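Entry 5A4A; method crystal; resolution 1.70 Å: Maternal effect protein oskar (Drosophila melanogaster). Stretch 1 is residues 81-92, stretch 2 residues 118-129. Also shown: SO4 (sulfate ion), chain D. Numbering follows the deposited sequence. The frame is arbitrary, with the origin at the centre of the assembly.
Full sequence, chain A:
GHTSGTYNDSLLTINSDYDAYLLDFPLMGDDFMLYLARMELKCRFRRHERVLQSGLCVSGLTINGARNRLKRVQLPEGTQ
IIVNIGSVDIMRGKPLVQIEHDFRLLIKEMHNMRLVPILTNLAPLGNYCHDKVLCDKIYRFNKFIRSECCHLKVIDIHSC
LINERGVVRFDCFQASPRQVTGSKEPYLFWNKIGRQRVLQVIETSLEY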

# COMPACT_ATOMS: atom_id res chain seq x y z
N ILE A 81 6.72 3.94 9.32
CA ILE A 81 5.70 4.09 8.28
C ILE A 81 5.02 2.74 8.02
O ILE A 81 5.70 1.75 7.78
CB ILE A 81 6.35 4.59 6.96
CG1 ILE A 81 7.07 5.93 7.18
CG2 ILE A 81 5.30 4.68 5.82
CD1 ILE A 81 7.84 6.43 5.95
N ILE A 82 3.69 2.71 8.05
CA ILE A 82 2.98 1.48 7.71
C ILE A 82 2.83 1.38 6.19
O ILE A 82 2.27 2.27 5.56
CB ILE A 82 1.61 1.39 8.42
CG1 ILE A 82 1.80 1.39 9.95
CG2 ILE A 82 0.85 0.14 7.97
CD1 ILE A 82 0.49 1.44 10.75
N VAL A 83 3.34 0.29 5.63
CA VAL A 83 3.45 0.14 4.17
C VAL A 83 2.58 -0.98 3.62
O VAL A 83 2.60 -2.10 4.12
CB VAL A 83 4.90 -0.16 3.78
CG1 VAL A 83 5.03 -0.34 2.27
CG2 VAL A 83 5.83 0.95 4.28
N ASN A 84 1.79 -0.66 2.59
CA ASN A 84 1.10 -1.68 1.81
C ASN A 84 1.37 -1.39 0.34
O ASN A 84 0.76 -0.50 -0.25
CB ASN A 84 -0.41 -1.67 2.08
CG ASN A 84 -1.14 -2.79 1.36
OD1 ASN A 84 -1.82 -2.56 0.36
ND2 ASN A 84 -1.01 -4.01 1.87
N ILE A 85 2.29 -2.13 -0.26
CA ILE A 85 2.79 -1.78 -1.58
C ILE A 85 3.05 -3.04 -2.40
O ILE A 85 3.53 -4.06 -1.88
CB ILE A 85 4.05 -0.87 -1.45
CG1 ILE A 85 4.31 -0.05 -2.72
CG2 ILE A 85 5.29 -1.69 -1.04
CD1 ILE A 85 3.27 1.04 -2.96
N GLY A 86 2.72 -2.98 -3.69
CA GLY A 86 2.94 -4.10 -4.58
C GLY A 86 1.74 -4.48 -5.42
O GLY A 86 1.91 -5.10 -6.48
N SER A 87 0.53 -4.15 -4.97
CA SER A 87 -0.68 -4.50 -5.72
C SER A 87 -0.64 -3.92 -7.12
O SER A 87 -1.04 -4.58 -8.08
CB SER A 87 -1.97 -4.06 -5.02
OG SER A 87 -2.20 -4.82 -3.85
N VAL A 88 -0.15 -2.68 -7.25
CA VAL A 88 -0.13 -2.03 -8.57
C VAL A 88 0.87 -2.74 -9.49
O VAL A 88 0.56 -3.01 -10.65
CB VAL A 88 0.20 -0.53 -8.49
CG1 VAL A 88 0.16 0.09 -9.89
CG2 VAL A 88 -0.80 0.19 -7.60
N ASP A 89 2.06 -3.06 -8.97
CA ASP A 89 3.05 -3.82 -9.73
C ASP A 89 2.44 -5.12 -10.25
O ASP A 89 2.65 -5.48 -11.41
CB ASP A 89 4.26 -4.18 -8.87
CG ASP A 89 5.03 -2.96 -8.39
OD1 ASP A 89 4.55 -2.30 -7.44
OD2 ASP A 89 6.11 -2.67 -8.94
N ILE A 90 1.71 -5.82 -9.39
CA ILE A 90 1.12 -7.10 -9.78
C ILE A 90 0.03 -6.89 -10.82
O ILE A 90 -0.01 -7.59 -11.82
CB ILE A 90 0.60 -7.87 -8.55
CG1 ILE A 90 1.80 -8.37 -7.74
CG2 ILE A 90 -0.29 -9.04 -8.99
CD1 ILE A 90 1.46 -9.18 -6.52
N MET A 91 -0.84 -5.91 -10.60
CA MET A 91 -1.89 -5.60 -11.58
C MET A 91 -1.35 -5.16 -12.95
O MET A 91 -1.97 -5.43 -13.98
CB MET A 91 -2.87 -4.56 -11.03
CG MET A 91 -3.56 -5.02 -9.76
SD MET A 91 -4.51 -3.74 -8.92
CE MET A 91 -5.87 -3.61 -10.08
N ARG A 92 -0.20 -4.48 -12.96
CA ARG A 92 0.41 -4.03 -14.22
C ARG A 92 1.18 -5.15 -14.90
O ARG A 92 1.71 -4.97 -16.00
CB ARG A 92 1.36 -2.84 -13.99
CG ARG A 92 0.66 -1.54 -13.67
CD ARG A 92 1.64 -0.37 -13.50
NE ARG A 92 0.93 0.83 -13.08
CZ ARG A 92 1.50 1.99 -12.77
NH1 ARG A 92 2.82 2.13 -12.82
NH2 ARG A 92 0.74 3.02 -12.40
N ILE A 118 6.96 -0.65 8.66
CA ILE A 118 6.09 -1.68 9.23
C ILE A 118 5.30 -2.23 8.06
O ILE A 118 4.53 -1.50 7.42
CB ILE A 118 5.15 -1.09 10.31
CG1 ILE A 118 5.97 -0.64 11.53
CG2 ILE A 118 4.11 -2.13 10.73
CD1 ILE A 118 5.18 0.22 12.53
N LEU A 119 5.52 -3.50 7.72
CA LEU A 119 4.96 -4.04 6.49
C LEU A 119 3.59 -4.67 6.71
O LEU A 119 3.34 -5.30 7.73
CB LEU A 119 5.90 -5.09 5.86
CG LEU A 119 7.27 -4.62 5.38
CD1 LEU A 119 7.14 -3.34 4.59
CD2 LEU A 119 8.24 -4.43 6.54
N THR A 120 2.69 -4.46 5.75
CA THR A 120 1.51 -5.32 5.64
C THR A 120 1.71 -6.10 4.35
O THR A 120 2.31 -5.59 3.39
CB THR A 120 0.19 -4.53 5.56
OG1 THR A 120 0.26 -3.61 4.47
CG2 THR A 120 -0.08 -3.73 6.86
N ASN A 121 1.24 -7.34 4.30
CA ASN A 121 1.27 -8.06 3.03
C ASN A 121 0.07 -7.65 2.15
O ASN A 121 -0.69 -6.75 2.52
CB ASN A 121 1.40 -9.58 3.22
CG ASN A 121 0.21 -10.21 3.94
OD1 ASN A 121 -0.80 -9.56 4.20
ND2 ASN A 121 0.32 -11.49 4.26
N LEU A 122 -0.09 -8.29 1.01
CA LEU A 122 -1.13 -7.84 0.08
C LEU A 122 -2.44 -8.58 0.29
O LEU A 122 -2.47 -9.81 0.36
CB LEU A 122 -0.69 -8.03 -1.37
CG LEU A 122 0.62 -7.35 -1.76
CD1 LEU A 122 0.82 -7.42 -3.28
CD2 LEU A 122 0.60 -5.89 -1.29
N ALA A 123 -3.53 -7.83 0.38
CA ALA A 123 -4.87 -8.42 0.34
C ALA A 123 -5.09 -9.10 -1.01
O ALA A 123 -4.50 -8.71 -2.02
CB ALA A 123 -5.93 -7.33 0.57
N PRO A 124 -5.95 -10.12 -1.04
CA PRO A 124 -6.32 -10.71 -2.33
C PRO A 124 -6.95 -9.64 -3.22
O PRO A 124 -7.62 -8.74 -2.70
CB PRO A 124 -7.37 -11.76 -1.95
CG PRO A 124 -7.89 -11.31 -0.60
CD PRO A 124 -6.70 -10.71 0.08
N LEU A 125 -6.72 -9.71 -4.52
CA LEU A 125 -7.38 -8.82 -5.47
C LEU A 125 -8.68 -9.50 -5.89
O LEU A 125 -8.67 -10.45 -6.68
CB LEU A 125 -6.47 -8.56 -6.68
CG LEU A 125 -5.15 -7.86 -6.32
CD1 LEU A 125 -4.20 -7.82 -7.50
CD2 LEU A 125 -5.42 -6.45 -5.80
N GLY A 126 -9.78 -9.03 -5.32
CA GLY A 126 -11.05 -9.74 -5.41
C GLY A 126 -11.59 -9.97 -6.81
O GLY A 126 -12.21 -11.00 -7.08
N ASN A 127 -11.37 -9.01 -7.71
CA ASN A 127 -11.87 -9.17 -9.08
C ASN A 127 -10.96 -10.03 -9.97
O ASN A 127 -11.31 -10.32 -11.11
CB ASN A 127 -12.15 -7.81 -9.74
CG ASN A 127 -10.97 -6.85 -9.66
OD1 ASN A 127 -10.17 -6.91 -8.73
ND2 ASN A 127 -10.87 -5.96 -10.63
N TYR A 128 -9.81 -10.43 -9.43
CA TYR A 128 -8.88 -11.27 -10.18
C TYR A 128 -8.84 -12.68 -9.60
O TYR A 128 -7.87 -13.41 -9.80
CB TYR A 128 -7.46 -10.66 -10.17
CG TYR A 128 -7.34 -9.42 -11.02
CD1 TYR A 128 -7.01 -9.52 -12.37
CD2 TYR A 128 -7.59 -8.16 -10.50
CE1 TYR A 128 -6.90 -8.40 -13.16
CE2 TYR A 128 -7.49 -7.03 -11.29
CZ TYR A 128 -7.14 -7.16 -12.62
OH TYR A 128 -7.04 -6.04 -13.40
N CYS A 129 -9.90 -13.06 -8.90
CA CYS A 129 -9.93 -14.37 -8.25
C CYS A 129 -9.81 -15.54 -9.23
O CYS A 129 -9.38 -16.62 -8.85
CB CYS A 129 -11.19 -14.51 -7.38
SG CYS A 129 -12.77 -14.33 -8.29
S SO4 D . -1.38 1.05 -15.54
O1 SO4 D . -1.55 -0.31 -16.04
O2 SO4 D . -2.31 1.96 -16.20
O3 SO4 D . -1.58 1.06 -14.09
O4 SO4 D . -0.02 1.49 -15.82
O HOH W 1 -3.39 -4.93 -0.10
O HOH W 2 3.65 -4.26 1.28
O HOH W 3 -4.37 -5.94 -2.52

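Where parallel β-strands stop pairing, the segments that follow can stay together by other means. Oskar offers a compact example, in which backbone hydrogen bonds give way to side-chain hydrogen bonds, then to ordered water, and finally to apolar packing.

The strongest polar contacts lie between the two strands, which run side by side in the same direction with their axes 25° apart. As expected of a parallel ladder, the bonds alternate around one residue of each strand. Ile118 N donates to Ile81 O at 2.8 Å in an almost linear bond, and Val83 N donates to Ile118 O, also at 2.8 Å, so that Ile118 is held through both its amide and its carbonyl. The next rung follows at 2.9 Å, from Thr120 N to Val83 O. Between these rungs, Ile82 CA approaches Ile118 O at 3.4 Å, a CA-H...O contact that supplements the conventional bonds.

Thr120 extends the ladder with its side chain. Its CA-to-CB bond points toward the first stretch, and with chi1 in the p rotamer OG1 donates to Val83 O at 2.8 Å. That carbonyl therefore accepts two hydrogen bonds from one residue. The same hydroxyl oxygen accepts from Asn84 ND2 at 2.9 Å, making the threonine a relay between a backbone oxygen and a side-chain amide. Asn84 starts sideways, but its t rotamer carries the amide across to the second stretch, where ND2 also lies 2.8 Å from Asn121 O.

Beyond this point the backbones separate, and water fills the polar gaps. One water donates to Asn84 OD1 and accepts from Ala123 N, both at 2.9 Å. A second accepts from Ile85 N at 3.0 Å and donates to Thr120 O at 2.8 Å, joining the two stretches where direct backbone pairing has ceased. A third lies 2.8 Å from Ser87 OG and donates to Ala123 O at 2.8 Å.

Apolar contacts complete the interface. Within the sheet, Ile82 and Ile118 share one face, with Ile82 CG1 4.2 Å from Ile118 CB, while Val83 and Leu119 meet on the other, with Val83 CB 4.0 Å from Leu119 CD1. Farther along, Leu122 reaches the turn and the helix: its CD2 lies 3.5 Å from Ile85 O, and its CD1 lies 3.7 Å from both Ser87 N, in the first turn, and Ile90 CD1. Gly86, at the N-cap position, suits this crowded turn. Its phi of 131° would jam a CB against the preceding carbonyl oxygen, and an ideal CB would also sit just 3.4 Å from Leu122 CD1.

Leu125, in the loop after Leu122, points toward the first stretch and places CD1 3.7 Å from CG of Met91, a residue one helical turn beyond Ser87. Met91 then extends to Tyr128, its CE meeting the ring obliquely at 4.0 Å from Tyr128 CE2. In all, the contact buries 720 Å², counting both sides.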